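Side-chain contacts in mannan endo-1,4-beta-mannosidase (Bacillus subtilis, PDB 3CBW), which catalyses the random endo-hydrolysis of beta-1,4-mannosidic linkages in mannan, galactomannan and glucomannan: residues A[285-290]-A[320-325]; A[68-73]-A[100-105]. The protein carries 3 engineered substitutions. All coordinates share one frame; numbering follows the deposited sequence. Where two conformers were deposited one is given.

Interaction 1 of 2, residues A[285-290]-A[320-325]; sequences FDYSLF and SALYHD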
ATOM      1  N   PHE A 285     -21.090   0.094  10.128  1.00 22.17           N
ATOM      2  CA  PHE A 285     -19.744  -0.481  10.071  1.00 19.95           C
ATOM      3  C   PHE A 285     -19.127  -0.581  11.455  1.00 19.02           C
ATOM      4  O   PHE A 285     -19.222   0.351  12.241  1.00 19.82           O
ATOM      5  CB  PHE A 285     -18.825   0.328   9.154  1.00 18.98           C
ATOM      6  CG  PHE A 285     -17.538  -0.374   8.823  1.00 17.39           C
ATOM      7  CD1 PHE A 285     -17.471  -1.262   7.747  1.00 16.58           C
ATOM      8  CD2 PHE A 285     -16.396  -0.150   9.578  1.00 16.15           C
ATOM      9  CE1 PHE A 285     -16.282  -1.906   7.426  1.00 15.44           C
ATOM     10  CE2 PHE A 285     -15.206  -0.804   9.279  1.00 15.41           C
ATOM     11  CZ  PHE A 285     -15.145  -1.682   8.192  1.00 15.99           C
ATOM     12  N   ASP A 286     -18.490  -1.710  11.748  1.00 17.18           N
ATOM     13  CA  ASP A 286     -17.912  -1.938  13.063  1.00 15.72           C
ATOM     14  C   ASP A 286     -16.520  -2.556  12.944  1.00 14.58           C
ATOM     15  O   ASP A 286     -16.376  -3.727  12.555  1.00 14.63           O
ATOM     16  CB  ASP A 286     -18.844  -2.841  13.889  1.00 15.98           C
ATOM     17  CG  ASP A 286     -18.470  -2.905  15.364  1.00 16.23           C
ATOM     18  OD1 ASP A 286     -17.283  -2.709  15.717  1.00 15.33           O
ATOM     19  OD2 ASP A 286     -19.377  -3.175  16.189  1.00 18.18           O
ATOM     20  N   TYR A 287     -15.497  -1.780  13.299  1.00 13.90           N
ATOM     21  CA  TYR A 287     -14.120  -2.256  13.200  1.00 13.40           C
ATOM     22  C   TYR A 287     -13.823  -3.413  14.156  1.00 12.90           C
ATOM     23  O   TYR A 287     -12.886  -4.173  13.924  1.00 13.00           O
ATOM     24  CB  TYR A 287     -13.109  -1.113  13.374  1.00 13.16           C
ATOM     25  CG  TYR A 287     -12.790  -0.381  12.080  1.00 12.66           C
ATOM     26  CD1 TYR A 287     -11.962  -0.967  11.118  1.00 13.90           C
ATOM     27  CD2 TYR A 287     -13.312   0.891  11.810  1.00 12.97           C
ATOM     28  CE1 TYR A 287     -11.653  -0.314   9.923  1.00 14.61           C
ATOM     29  CE2 TYR A 287     -13.002   1.558  10.612  1.00 13.02           C
ATOM     30  CZ  TYR A 287     -12.182   0.940   9.676  1.00 13.41           C
ATOM     31  OH  TYR A 287     -11.877   1.566   8.488  1.00 13.05           O
ATOM     32  N   SER A 288     -14.617  -3.563  15.220  1.00 13.09           N
ATOM     33  CA  SER A 288     -14.430  -4.705  16.126  1.00 13.44           C
ATOM     34  C   SER A 288     -14.749  -6.026  15.430  1.00 12.45           C
ATOM     35  O   SER A 288     -14.127  -7.050  15.718  1.00 12.64           O
ATOM     36  CB  SER A 288     -15.243  -4.557  17.422  1.00 14.57           C
ATOM     37  OG  SER A 288     -16.626  -4.736  17.200  1.00 16.22           O
ATOM     38  N   LEU A 289     -15.696  -5.986  14.495  1.00 11.80           N
ATOM     39  CA  LEU A 289     -16.032  -7.161  13.700  1.00 11.71           C
ATOM     40  C   LEU A 289     -14.943  -7.488  12.688  1.00 11.32           C
ATOM     41  O   LEU A 289     -14.736  -8.646  12.346  1.00 11.27           O
ATOM     42  CB  LEU A 289     -17.388  -6.988  13.007  1.00 12.13           C
ATOM     43  CG  LEU A 289     -18.575  -6.860  13.975  1.00 13.07           C
ATOM     44  CD1 LEU A 289     -19.824  -6.433  13.228  1.00 15.32           C
ATOM     45  CD2 LEU A 289     -18.799  -8.166  14.758  1.00 16.85           C
ATOM     46  N   PHE A 290     -14.260  -6.458  12.200  1.00 10.09           N
ATOM     47  CA  PHE A 290     -13.150  -6.662  11.256  1.00  9.82           C
ATOM     48  C   PHE A 290     -11.981  -7.404  11.914  1.00 10.39           C
ATOM     49  O   PHE A 290     -11.456  -8.369  11.352  1.00 10.27           O
ATOM     50  CB  PHE A 290     -12.706  -5.314  10.682  1.00  9.72           C
ATOM     51  CG  PHE A 290     -11.474  -5.386   9.821  1.00  8.84           C
ATOM     52  CD1 PHE A 290     -11.465  -6.141   8.644  1.00 10.07           C
ATOM     53  CD2 PHE A 290     -10.334  -4.663  10.162  1.00  9.00           C
ATOM     54  CE1 PHE A 290     -10.323  -6.192   7.834  1.00 11.12           C
ATOM     55  CE2 PHE A 290      -9.198  -4.712   9.364  1.00  9.82           C
ATOM     56  CZ  PHE A 290      -9.197  -5.471   8.198  1.00 11.05           C
ATOM     57  N   SER A 320     -11.907   1.361  19.687  1.00 16.27           N
ATOM     58  CA  SER A 320     -11.192   0.951  20.892  0.50 16.67           C
ATOM     59  C   SER A 320     -10.942  -0.549  20.893  1.00 16.57           C
ATOM     60  O   SER A 320      -9.835  -0.997  21.199  1.00 17.01           O
ATOM     61  CB  SER A 320     -11.957   1.370  22.150  0.50 16.91           C
ATOM     62  OG  SER A 320     -12.011   2.779  22.253  0.50 18.33           O
ATOM     63  N   ALA A 321     -11.968  -1.321  20.535  1.00 16.44           N
ATOM     64  CA  ALA A 321     -11.841  -2.776  20.486  1.00 16.31           C
ATOM     65  C   ALA A 321     -10.811  -3.207  19.440  1.00 15.69           C
ATOM     66  O   ALA A 321     -10.041  -4.140  19.677  1.00 16.65           O
ATOM     67  CB  ALA A 321     -13.183  -3.429  20.230  1.00 16.85           C
ATOM     68  N   LEU A 322     -10.795  -2.519  18.295  1.00 14.75           N
ATOM     69  CA  LEU A 322      -9.800  -2.760  17.243  1.00 14.25           C
ATOM     70  C   LEU A 322      -8.382  -2.500  17.753  1.00 13.67           C
ATOM     71  O   LEU A 322      -7.489  -3.343  17.605  1.00 14.43           O
ATOM     72  CB  LEU A 322     -10.084  -1.859  16.035  1.00 13.65           C
ATOM     73  CG  LEU A 322      -9.069  -1.885  14.884  1.00 14.17           C
ATOM     74  CD1 LEU A 322      -9.118  -3.239  14.161  1.00 15.53           C
ATOM     75  CD2 LEU A 322      -9.356  -0.743  13.921  1.00 14.47           C
ATOM     76  N   TYR A 323      -8.180  -1.344  18.371  1.00 12.87           N
ATOM     77  CA  TYR A 323      -6.848  -0.926  18.777  1.00 12.53           C
ATOM     78  C   TYR A 323      -6.351  -1.622  20.038  1.00 12.95           C
ATOM     79  O   TYR A 323      -5.147  -1.742  20.242  1.00 13.14           O
ATOM     80  CB  TYR A 323      -6.757   0.607  18.845  1.00 12.24           C
ATOM     81  CG  TYR A 323      -6.367   1.181  17.509  1.00 10.71           C
ATOM     82  CD1 TYR A 323      -7.312   1.408  16.504  1.00 10.80           C
ATOM     83  CD2 TYR A 323      -5.029   1.452  17.234  1.00 11.12           C
ATOM     84  CE1 TYR A 323      -6.922   1.902  15.266  1.00 10.73           C
ATOM     85  CE2 TYR A 323      -4.633   1.935  16.011  1.00 10.48           C
ATOM     86  CZ  TYR A 323      -5.579   2.159  15.026  1.00 10.40           C
ATOM     87  OH  TYR A 323      -5.158   2.651  13.813  1.00 10.63           O
ATOM     88  N   HIS A 324      -7.277  -2.115  20.862  1.00 13.32           N
ATOM     89  CA  HIS A 324      -6.898  -2.784  22.106  1.00 14.13           C
ATOM     90  C   HIS A 324      -6.943  -4.296  22.025  1.00 13.75           C
ATOM     91  O   HIS A 324      -6.604  -4.969  22.998  1.00 14.09           O
ATOM     92  CB  HIS A 324      -7.741  -2.277  23.280  1.00 14.98           C
ATOM     93  CG  HIS A 324      -7.488  -0.840  23.603  1.00 18.39           C
ATOM     94  ND1 HIS A 324      -6.458  -0.434  24.422  1.00 22.86           N
ATOM     95  CD2 HIS A 324      -8.104   0.290  23.184  1.00 21.22           C
ATOM     96  CE1 HIS A 324      -6.465   0.884  24.513  1.00 23.45           C
ATOM     97  NE2 HIS A 324      -7.458   1.347  23.776  1.00 22.87           N
ATOM     98  N   ASP A 325      -7.347  -4.838  20.879  1.00 13.05           N
ATOM     99  CA  ASP A 325      -7.375  -6.285  20.715  1.00 13.25           C
ATOM    100  C   ASP A 325      -5.978  -6.846  20.959  1.00 13.09           C
ATOM    101  O   ASP A 325      -4.985  -6.226  20.574  1.00 12.41           O
ATOM    102  CB  ASP A 325      -7.849  -6.667  19.319  1.00 13.48           C
ATOM    103  CG  ASP A 325      -8.214  -8.130  19.225  1.00 13.94           C
ATOM    104  OD1 ASP A 325      -7.294  -8.961  19.080  1.00 15.33           O
ATOM    105  OD2 ASP A 325      -9.420  -8.465  19.349  1.00 15.76           O
TER

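Interaction 2 of 2, residues A[68-73]-A[100-105]; sequences QSPAIY and MSYWKN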
ATOM      1  N   GLN A  68      -3.971   4.857  21.507  1.00 15.29           N
ATOM      2  CA  GLN A  68      -2.934   4.194  20.730  1.00 14.85           C
ATOM      3  C   GLN A  68      -2.815   4.860  19.379  1.00 13.84           C
ATOM      4  O   GLN A  68      -3.748   5.506  18.914  1.00 13.82           O
ATOM      5  CB  GLN A  68      -3.295   2.725  20.531  1.00 15.24           C
ATOM      6  CG  GLN A  68      -3.415   1.921  21.822  1.00 17.80           C
ATOM      7  CD  GLN A  68      -2.080   1.687  22.486  1.00 21.70           C
ATOM      8  OE1 GLN A  68      -1.089   1.346  21.832  1.00 23.45           O
ATOM      9  NE2 GLN A  68      -2.043   1.864  23.797  1.00 22.97           N
ATOM     10  N   SER A  69      -1.668   4.676  18.731  1.00 13.19           N
ATOM     11  CA  SER A  69      -1.452   5.206  17.384  1.00 12.30           C
ATOM     12  C   SER A  69      -1.255   4.066  16.385  1.00 11.07           C
ATOM     13  O   SER A  69      -0.729   3.018  16.753  1.00 10.27           O
ATOM     14  CB  SER A  69      -0.227   6.118  17.344  1.00 13.01           C
ATOM     15  OG  SER A  69      -0.380   7.214  18.225  1.00 15.06           O
ATOM     16  N   PRO A  70      -1.643   4.279  15.109  1.00 10.12           N
ATOM     17  CA  PRO A  70      -1.441   3.211  14.123  1.00  9.79           C
ATOM     18  C   PRO A  70       0.038   2.877  13.947  1.00  9.09           C
ATOM     19  O   PRO A  70       0.890   3.778  13.925  1.00  9.39           O
ATOM     20  CB  PRO A  70      -2.015   3.800  12.827  1.00  9.80           C
ATOM     21  CG  PRO A  70      -2.064   5.288  13.042  1.00 10.50           C
ATOM     22  CD  PRO A  70      -2.282   5.473  14.523  1.00 10.20           C
ATOM     23  N   ALA A  71       0.357   1.591  13.848  1.00  8.74           N
ATOM     24  CA  ALA A  71       1.735   1.191  13.572  1.00  8.49           C
ATOM     25  C   ALA A  71       2.226   1.698  12.214  1.00  8.51           C
ATOM     26  O   ALA A  71       3.381   2.121  12.085  1.00  8.99           O
ATOM     27  CB  ALA A  71       1.901  -0.315  13.686  1.00  8.80           C
ATOM     28  N   ILE A  72       1.353   1.655  11.207  1.00  8.09           N
ATOM     29  CA  ILE A  72       1.680   2.086   9.860  1.00  7.93           C
ATOM     30  C   ILE A  72       0.954   3.388   9.533  1.00  7.82           C
ATOM     31  O   ILE A  72      -0.233   3.544   9.847  1.00  7.96           O
ATOM     32  CB  ILE A  72       1.275   0.998   8.850  1.00  7.79           C
ATOM     33  CG1 ILE A  72       2.105  -0.264   9.100  1.00  8.59           C
ATOM     34  CG2 ILE A  72       1.433   1.500   7.399  1.00  8.46           C
ATOM     35  CD1 ILE A  72       1.554  -1.492   8.423  1.00 10.47           C
ATOM     36  N   TYR A  73       1.678   4.337   8.934  1.00  7.70           N
ATOM     37  CA  TYR A  73       1.058   5.594   8.520  1.00  8.13           C
ATOM     38  C   TYR A  73       1.318   5.805   7.045  1.00  7.31           C
ATOM     39  O   TYR A  73       2.461   5.715   6.587  1.00  7.93           O
ATOM     40  CB  TYR A  73       1.563   6.766   9.347  1.00  9.46           C
ATOM     41  CG  TYR A  73       0.561   7.889   9.471  1.00  9.60           C
ATOM     42  CD1 TYR A  73      -0.702   7.666  10.009  1.00 10.79           C
ATOM     43  CD2 TYR A  73       0.888   9.193   9.091  1.00 10.49           C
ATOM     44  CE1 TYR A  73      -1.628   8.704  10.142  1.00 11.04           C
ATOM     45  CE2 TYR A  73      -0.037  10.243   9.231  1.00 11.49           C
ATOM     46  CZ  TYR A  73      -1.278   9.987   9.769  1.00 10.72           C
ATOM     47  OH  TYR A  73      -2.200  11.003   9.942  1.00 12.05           O
ATOM     48  N   MET A 100       9.478   9.845   7.880  1.00  9.90           N
ATOM     49  CA  MET A 100      10.746   9.536   8.537  1.00 11.38           C
ATOM     50  C   MET A 100      10.615   9.604  10.054  1.00 10.13           C
ATOM     51  O   MET A 100      11.100   8.727  10.769  1.00  9.94           O
ATOM     52  CB  MET A 100      11.836  10.488   8.047  1.00 11.32           C
ATOM     53  CG  MET A 100      12.112  10.392   6.544  1.00 13.82           C
ATOM     54  SD  MET A 100      13.395  11.498   5.877  1.00 18.68           S
ATOM     55  CE  MET A 100      13.628  12.534   7.336  1.00 13.88           C
ATOM     56  N   SER A 101       9.912  10.618  10.538  1.00  9.24           N
ATOM     57  CA  SER A 101       9.685  10.763  11.968  1.00  9.34           C
ATOM     58  C   SER A 101       8.847   9.621  12.511  1.00  9.08           C
ATOM     59  O   SER A 101       9.055   9.173  13.643  1.00  9.53           O
ATOM     60  CB  SER A 101       9.000  12.091  12.267  1.00  9.29           C
ATOM     61  OG  SER A 101       9.815  13.182  11.886  1.00 10.38           O
ATOM     62  N   TYR A 102       7.905   9.139  11.698  1.00  8.88           N
ATOM     63  CA  TYR A 102       7.054   8.036  12.133  1.00  8.98           C
ATOM     64  C   TYR A 102       7.884   6.788  12.387  1.00  8.98           C
ATOM     65  O   TYR A 102       7.690   6.107  13.408  1.00  9.50           O
ATOM     66  CB  TYR A 102       5.922   7.747  11.130  1.00  9.35           C
ATOM     67  CG  TYR A 102       4.635   7.355  11.819  1.00  9.08           C
ATOM     68  CD1 TYR A 102       4.254   6.023  11.942  1.00  9.12           C
ATOM     69  CD2 TYR A 102       3.804   8.327  12.371  1.00  9.49           C
ATOM     70  CE1 TYR A 102       3.086   5.671  12.600  1.00  8.81           C
ATOM     71  CE2 TYR A 102       2.626   7.986  13.020  1.00  9.70           C
ATOM     72  CZ  TYR A 102       2.269   6.655  13.127  1.00  8.62           C
ATOM     73  OH  TYR A 102       1.108   6.343  13.793  1.00  9.46           O
ATOM     74  N   TRP A 103       8.821   6.501  11.481  1.00  9.13           N
ATOM     75  CA  TRP A 103       9.773   5.405  11.669  1.00  9.58           C
ATOM     76  C   TRP A 103      10.639   5.604  12.913  1.00  9.89           C
ATOM     77  O   TRP A 103      10.787   4.686  13.740  1.00 10.25           O
ATOM     78  CB  TRP A 103      10.658   5.237  10.435  1.00 10.51           C
ATOM     79  CG  TRP A 103      11.822   4.322  10.668  1.00 10.50           C
ATOM     80  CD1 TRP A 103      13.126   4.687  10.858  1.00 11.52           C
ATOM     81  CD2 TRP A 103      11.780   2.900  10.786  1.00 10.72           C
ATOM     82  NE1 TRP A 103      13.901   3.573  11.069  1.00 11.67           N
ATOM     83  CE2 TRP A 103      13.099   2.464  11.028  1.00 11.55           C
ATOM     84  CE3 TRP A 103      10.759   1.945  10.691  1.00 11.51           C
ATOM     85  CZ2 TRP A 103      13.418   1.125  11.200  1.00 13.15           C
ATOM     86  CZ3 TRP A 103      11.085   0.612  10.858  1.00 12.91           C
ATOM     87  CH2 TRP A 103      12.407   0.215  11.102  1.00 13.34           C
ATOM     88  N   LYS A 104      11.220   6.795  13.050  1.00 10.08           N
ATOM     89  CA  LYS A 104      12.037   7.124  14.226  1.00 10.91           C
ATOM     90  C   LYS A 104      11.285   6.858  15.526  1.00 11.10           C
ATOM     91  O   LYS A 104      11.861   6.377  16.501  1.00 11.47           O
ATOM     92  CB  LYS A 104      12.464   8.596  14.152  1.00 11.47           C
ATOM     93  CG  LYS A 104      13.220   9.132  15.361  1.00 14.86           C
ATOM     94  CD  LYS A 104      14.641   8.601  15.436  1.00 18.70           C
ATOM     95  CE  LYS A 104      15.466   9.362  16.470  1.00 20.97           C
ATOM     96  NZ  LYS A 104      15.849  10.723  15.984  1.00 22.53           N
ATOM     97  N   ASN A 105       9.988   7.151  15.521  1.00 10.75           N
ATOM     98  CA  ASN A 105       9.150   7.053  16.704  1.00 11.87           C
ATOM     99  C   ASN A 105       8.337   5.770  16.828  1.00 11.48           C
ATOM    100  O   ASN A 105       7.379   5.700  17.604  1.00 12.65           O
ATOM    101  CB  ASN A 105       8.275   8.291  16.831  1.00 12.88           C
ATOM    102  CG  ASN A 105       9.081   9.513  17.169  1.00 15.38           C
ATOM    103  OD1 ASN A 105       9.767   9.557  18.190  1.00 18.35           O
ATOM    104  ND2 ASN A 105       9.017  10.514  16.316  1.00 17.09           N
TER

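Interaction 1 of 2, residues A[285-290]-A[320-325]
S288 and L322 bring the two backbones to their nearest approach, CA to CA 5.1 Å, where the first turn of helix 287-297 meets helix 319-324. L322 contributes the largest share of the contact. Its CG lies anti to the backbone N (chi1 175°), which directs the isobutyl group at the other helix and parts its methyls between two aromatic residues. L322 CD2 sits against the root of Y287, 3.8 Å from Y287 CB and equally near Y287 CD1, at an oblique approach to the ring. L322 CD1 lies at the edge of the F290 ring, near its plane, at a looser 4.4 Å from F290 CD2. Nearer the surface, the S288 CB and A321 CB atoms touch at 3.7 Å.

Both helices pack outside the TIM barrel of this family 26 glycosidase: Y287 touches A306 and L322 touches F304, both in strand 301-306, while F290 meets F273 edge-to-face.

D286 N-caps helix 287-297. Its OD1 accepts from S288 N at 2.8 Å and from S288 OG at 2.6 Å, both donors coming from one face of the carboxylate; the hydroxyl stands well above that plane, 49° out. With chi1 at 72°, S288 OG is placed between its own N and carbonyl carbon, within reach of that oxygen. On one face of the Y287 ring, F285 CE2 lies over the centre, 3.3 Å above the plane, and the Y287 hydroxyl is hydrogen-bonded to W311 O.

Interaction 2 of 2, residues A[68-73]-A[100-105]
The Y102 ring has Y73 CB over one face and two carbonyl oxygens, P70 O and A71 O, at its edge and in its plane. Y73 CB stands 3.7 Å from the Y102 ring centroid and only 7° off the normal, a well-centred CH-pi contact. The two rings themselves are nearly parallel, their planes 17° apart, but the offset is large, with the Y73 and Y102 centroids 5.2 Å apart, so little of one ring faces the other. The Y73 side chain leads its ring off the Y102 face, and its hydroxyl is hydrogen-bonded to S55 O, just before helix 57-66, and to A59 N within it.

At the edge, Y102 CE1 comes within 3.6 Å of A71 O, while the phenol OH of Y102 donates to P70 O at 2.6 Å. This bond lies in the carbonyl plane on a lone pair, with a C=O...donor angle of 141°. Y102 OH also rests against the proline ring, 3.4 Å from P70 CG, and S69 CB borders it more loosely.

Helix 96-104 and strand 72-79 belong to one beta-alpha-beta unit of the TIM barrel, completed by strand 108-114, and Y102 spans from the helix to the residues leading into strand 72-79. A phenylalanine here would probably leave the buried P70 O without this hydrogen-bond donor. K331 makes a cation-pi contact with the Y102 ring. The hydroxyl, set among the apolar groups of S69 and P70, is thus satisfied by a backbone carbonyl, while Y73 CB and the K331 cation use the pi system, so that polar, dispersive and electrostatic contacts together grip the buried phenol.

From the N terminus, interaction 2 comes first: residues 68-73 run into strand 72-79, and the chain returns through helix 96-104 to close a loop of 26 intervening residues. Interaction 1 follows much later, joining the start of helix 287-297 to helix 319-324 across 29 residues that include strand 301-306. The two loops are in series, neither nested nor crossed, and their centres lie about 20 Å apart. They nevertheless touch: Y323 packs its OH 3.5 Å from P70 CB and its CD2 3.9 Å from Q68 CB. The loop leading into strand 72-79 is thus packed against helix 319-324, late in the chain.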